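Aminoacyl-tRNA synthetase (Cryptosporidium parvum, PDB 5F9Z) probably attaches proline to its cognate tRNA at the expense of ATP, and binds the inhibitor halofuginone together with an ATP analogue. Local coordinates at residues E418-V423 with F504-R509; N324-I329 with S391-K396. All coordinates share one frame; numbering follows the deposited sequence.

Contact 1. Residues E418-V423 with F504-R509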
# COMPACT_ATOMS: atom_id res chain seq x y z
N GLU A 418 7.09 0.25 -18.45
CA GLU A 418 7.06 1.28 -19.49
C GLU A 418 7.09 2.69 -18.91
O GLU A 418 7.27 3.65 -19.67
CB GLU A 418 5.82 1.11 -20.37
CG GLU A 418 4.51 1.51 -19.71
CD GLU A 418 3.32 1.30 -20.62
OE1 GLU A 418 2.17 1.32 -20.12
OE2 GLU A 418 3.52 1.10 -21.84
N SER A 419 6.91 2.84 -17.60
CA SER A 419 7.00 4.14 -16.94
C SER A 419 8.41 4.47 -16.48
O SER A 419 8.63 5.55 -15.93
CB SER A 419 6.05 4.18 -15.74
OG SER A 419 4.70 4.05 -16.15
N ILE A 420 9.37 3.57 -16.70
CA ILE A 420 10.76 3.77 -16.29
C ILE A 420 11.58 3.97 -17.56
O ILE A 420 11.76 3.04 -18.35
CB ILE A 420 11.29 2.59 -15.47
CG1 ILE A 420 10.36 2.31 -14.28
CG2 ILE A 420 12.69 2.88 -14.98
CD1 ILE A 420 10.81 1.17 -13.41
N ILE A 421 12.08 5.19 -17.76
CA ILE A 421 12.85 5.56 -18.94
C ILE A 421 14.28 5.83 -18.51
O ILE A 421 14.52 6.54 -17.52
CB ILE A 421 12.25 6.78 -19.65
CG1 ILE A 421 10.80 6.50 -20.05
CG2 ILE A 421 13.08 7.15 -20.87
CD1 ILE A 421 10.63 5.31 -20.96
N ARG A 422 15.24 5.27 -19.24
CA ARG A 422 16.65 5.48 -18.96
C ARG A 422 17.15 6.75 -19.64
O ARG A 422 16.99 6.92 -20.85
CB ARG A 422 17.49 4.29 -19.42
CG ARG A 422 18.99 4.53 -19.29
CD ARG A 422 19.82 3.33 -19.70
NE ARG A 422 21.24 3.61 -19.59
CZ ARG A 422 22.20 2.71 -19.75
NH1 ARG A 422 21.90 1.45 -20.03
NH2 ARG A 422 23.48 3.07 -19.64
N VAL A 423 17.75 7.64 -18.85
CA VAL A 423 18.35 8.87 -19.35
C VAL A 423 19.77 8.95 -18.80
O VAL A 423 19.97 8.87 -17.59
CB VAL A 423 17.54 10.11 -18.94
N PHE A 504 22.89 3.06 -10.78
CA PHE A 504 21.73 3.72 -11.37
C PHE A 504 20.68 3.95 -10.29
O PHE A 504 20.44 3.06 -9.47
CB PHE A 504 21.15 2.90 -12.52
CG PHE A 504 21.98 2.92 -13.77
CD1 PHE A 504 23.15 2.18 -13.86
CD2 PHE A 504 21.58 3.67 -14.87
CE1 PHE A 504 23.91 2.19 -15.01
CE2 PHE A 504 22.34 3.69 -16.02
CZ PHE A 504 23.51 2.95 -16.10
N THR A 505 20.07 5.13 -10.30
CA THR A 505 19.10 5.52 -9.29
C THR A 505 17.79 5.91 -9.95
O THR A 505 17.78 6.57 -10.99
CB THR A 505 19.64 6.68 -8.44
OG1 THR A 505 20.79 6.24 -7.71
CG2 THR A 505 18.59 7.17 -7.45
N LEU A 506 16.68 5.49 -9.34
CA LEU A 506 15.35 5.81 -9.85
C LEU A 506 14.95 7.21 -9.39
O LEU A 506 14.90 7.48 -8.19
CB LEU A 506 14.35 4.77 -9.36
CG LEU A 506 12.98 4.74 -10.05
CD1 LEU A 506 13.13 4.42 -11.53
CD2 LEU A 506 12.07 3.72 -9.37
N PHE A 507 14.68 8.09 -10.34
CA PHE A 507 14.29 9.47 -10.07
C PHE A 507 12.85 9.71 -10.52
O PHE A 507 12.28 8.96 -11.31
CB PHE A 507 15.22 10.46 -10.77
CG PHE A 507 16.58 10.57 -10.15
CD1 PHE A 507 17.61 9.73 -10.55
CD2 PHE A 507 16.84 11.51 -9.17
CE1 PHE A 507 18.86 9.83 -9.98
CE2 PHE A 507 18.09 11.62 -8.60
CZ PHE A 507 19.10 10.77 -9.00
N GLY A 508 12.27 10.79 -10.01
CA GLY A 508 10.94 11.19 -10.41
C GLY A 508 10.28 12.05 -9.36
O GLY A 508 10.78 12.22 -8.25
N ARG A 509 9.14 12.61 -9.75
CA ARG A 509 8.30 13.34 -8.81
C ARG A 509 7.45 12.36 -8.02
O ARG A 509 7.03 11.32 -8.53
CB ARG A 509 7.41 14.34 -9.56
CG ARG A 509 8.16 15.29 -10.48
CD ARG A 509 7.24 16.35 -11.08
NE ARG A 509 7.96 17.32 -11.89
CZ ARG A 509 7.97 17.33 -13.22
NH1 ARG A 509 7.28 16.42 -13.90
NH2 ARG A 509 8.65 18.26 -13.87
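Ile420 and Leu506 mark the closest approach of the two backbones, with Ile420 CA 8.2 Å from Leu506 CA. These are second-neighbour strands of the C-terminal part of prolyl-tRNA synthetase. Strand 438-443 runs between them, parallel to 420-422 and antiparallel to 503-508. The two strands of the contact therefore run antiparallel to each other without sharing a hydrogen bond. Their backbones bond to the middle strand instead, Ile421 with Met438 and Ile440, and Thr505 with Ala441.

Two pairs of side chains meet over the strand between. The first is apolar. Ile420 CG2 lies 3.8 Å from Leu506 CD1, and the two side chains cross at about a right angle. CG2, anti to the backbone N of Ile420, is the branch that reaches the leucine; CG1 stands beside that N.

The second pair is Arg422 with Phe504. The arginine chain is fully extended from CG to NE, which carries the guanidinium out to the far end of the phenyl ring. The two planes stand 80° apart. The ring presents its edge to a guanidinium face, so this is not a face-on cation-pi stack. Phe485 supplies a cation-pi partner for Arg422 and also meets the ring of Phe504, while Asp424 forms a salt bridge to Arg422 NE and so helps fix the turn of the group. At the ring edge, Phe504 CE2 sits 3.4 Å above the guanidinium plane of Arg422, toward its rim, and Phe504 CZ is 3.5 Å from Arg422 NH2.

Contact 2. Residues N324-I329 with S391-K396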
# COMPACT_ATOMS: atom_id res chain seq x y z
N ASN A 324 -27.81 -21.66 -3.58
CA ASN A 324 -27.30 -22.16 -2.31
C ASN A 324 -26.28 -23.27 -2.53
O ASN A 324 -25.28 -23.35 -1.80
CB ASN A 324 -28.45 -22.67 -1.44
CG ASN A 324 -29.32 -21.54 -0.91
OD1 ASN A 324 -28.91 -20.38 -0.88
ND2 ASN A 324 -30.53 -21.88 -0.47
N GLU A 325 -26.50 -24.12 -3.53
CA GLU A 325 -25.53 -25.17 -3.84
C GLU A 325 -24.21 -24.57 -4.31
O GLU A 325 -23.13 -24.98 -3.86
CB GLU A 325 -26.10 -26.12 -4.89
CG GLU A 325 -25.09 -27.13 -5.42
CD GLU A 325 -25.69 -28.10 -6.42
OE1 GLU A 325 -25.24 -29.26 -6.48
OE2 GLU A 325 -26.63 -27.69 -7.15
N VAL A 326 -24.28 -23.59 -5.21
CA VAL A 326 -23.07 -22.92 -5.69
C VAL A 326 -22.38 -22.18 -4.54
O VAL A 326 -21.16 -22.22 -4.40
CB VAL A 326 -23.40 -21.97 -6.86
CG1 VAL A 326 -22.18 -21.14 -7.23
CG2 VAL A 326 -23.89 -22.77 -8.05
N GLU A 327 -23.17 -21.50 -3.70
CA GLU A 327 -22.59 -20.79 -2.56
C GLU A 327 -21.95 -21.76 -1.58
O GLU A 327 -20.90 -21.46 -0.99
CB GLU A 327 -23.67 -19.96 -1.86
CG GLU A 327 -23.15 -19.13 -0.70
CD GLU A 327 -24.27 -18.43 0.06
OE1 GLU A 327 -25.40 -18.95 0.06
OE2 GLU A 327 -24.00 -17.36 0.65
N CYS A 328 -22.55 -22.94 -1.39
CA CYS A 328 -21.98 -23.93 -0.50
C CYS A 328 -20.67 -24.49 -1.05
O CYS A 328 -19.71 -24.71 -0.30
CB CYS A 328 -22.98 -25.06 -0.25
SG CYS A 328 -22.34 -26.41 0.77
N ILE A 329 -20.62 -24.72 -2.37
CA ILE A 329 -19.39 -25.22 -2.99
C ILE A 329 -18.28 -24.19 -2.87
O ILE A 329 -17.13 -24.53 -2.58
CB ILE A 329 -19.66 -25.61 -4.45
CG1 ILE A 329 -20.61 -26.81 -4.52
CG2 ILE A 329 -18.36 -25.91 -5.18
CD1 ILE A 329 -21.01 -27.19 -5.93
N SER A 391 -20.44 -28.92 -11.16
CA SER A 391 -19.47 -29.91 -10.69
C SER A 391 -18.03 -29.46 -10.90
O SER A 391 -17.12 -30.05 -10.30
CB SER A 391 -19.71 -31.25 -11.38
OG SER A 391 -19.59 -31.12 -12.79
N GLU A 392 -17.79 -28.45 -11.73
CA GLU A 392 -16.45 -27.94 -11.98
C GLU A 392 -16.12 -26.69 -11.18
O GLU A 392 -14.98 -26.22 -11.23
CB GLU A 392 -16.27 -27.64 -13.48
CG GLU A 392 -16.30 -28.86 -14.38
CD GLU A 392 -16.00 -28.52 -15.83
OE1 GLU A 392 -15.72 -27.33 -16.11
OE2 GLU A 392 -16.04 -29.43 -16.68
N LEU A 393 -17.09 -26.15 -10.43
CA LEU A 393 -16.86 -24.90 -9.72
C LEU A 393 -15.81 -25.05 -8.63
O LEU A 393 -15.00 -24.14 -8.41
CB LEU A 393 -18.17 -24.39 -9.12
CG LEU A 393 -19.21 -23.89 -10.12
CD1 LEU A 393 -20.51 -23.56 -9.42
CD2 LEU A 393 -18.67 -22.69 -10.87
N GLU A 394 -15.79 -26.20 -7.95
CA GLU A 394 -14.84 -26.41 -6.87
C GLU A 394 -13.40 -26.27 -7.36
O GLU A 394 -12.53 -25.77 -6.64
CB GLU A 394 -15.05 -27.79 -6.25
CG GLU A 394 -14.08 -28.14 -5.14
CD GLU A 394 -14.12 -29.61 -4.76
OE1 GLU A 394 -14.64 -30.41 -5.56
OE2 GLU A 394 -13.64 -29.95 -3.66
N SER A 395 -13.14 -26.70 -8.59
CA SER A 395 -11.80 -26.66 -9.18
C SER A 395 -11.55 -25.41 -10.01
O SER A 395 -10.45 -24.85 -9.97
CB SER A 395 -11.57 -27.90 -10.05
OG SER A 395 -10.38 -27.77 -10.81
N LYS A 396 -12.55 -24.95 -10.78
CA LYS A 396 -12.32 -23.88 -11.74
C LYS A 396 -12.25 -22.51 -11.08
O LYS A 396 -11.44 -21.67 -11.47
CB LYS A 396 -13.42 -23.89 -12.81
CG LYS A 396 -13.13 -23.00 -14.01
CD LYS A 396 -12.35 -23.75 -15.07
CE LYS A 396 -11.82 -22.81 -16.14
NZ LYS A 396 -10.68 -21.99 -15.64
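Leu393, in the first turn of helix 393-417, reaches across to Val326 and Ile329 of helix 317-332. Both segments lie in the anticodon-binding domain. The backbones come nearest one residue further on, where Ile329 CA is 6.1 Å from Glu394 CA.

The leucine can be followed outward. Its CB faces the other helix, and Leu393 CB lies 4.2 Å from Ile329 CG2. CG comes next and makes no close approach of its own to segment 324-329. Its place anti to the carbonyl carbon leads the chain on to CD1 at the valine. CD1 does the main work. It meets both methyls, with Leu393 CD1 3.7 Å from Val326 CG1 and also 3.7 Å from Val326 CG2. The two side chains cross at about a right angle, and both also touch Val375 of strand 374-379. That strand belongs to the mixed sheet of the domain, so the pair joins two helices and a strand.

Ile329 packs against backbone as well as side chain. Ile329 CG2 is 3.8 Å from Glu394 N and 4.0 Å from Glu394 CB. The rest of the glutamate leads away, and its carboxylate has no part in the contact. Ile390 touches Ile329 just ahead of segment 391-396.

No hydrogen bond or salt bridge links the two segments. The helices are held here by van der Waals contact, so the fit depends on the shapes of the aliphatic branches.

Contact 2 comes first along the chain and closes before contact 1 opens. Helix 393-417 ties them together. Its first turn packs in contact 2, and strand 420-422 of contact 1 follows soon after its last residue. The centres of the contacts are 46 Å apart and their nearest atoms about 27 Å apart, so they do not touch. They share no sheet. Contact 2 lies in the anticodon-binding domain, beside its mixed sheet. Contact 1 lies in the C-terminal region, which also carries the zinc ion bound by four cysteines. The long helix thus spans from the anticodon-binding domain to the zinc-bearing region.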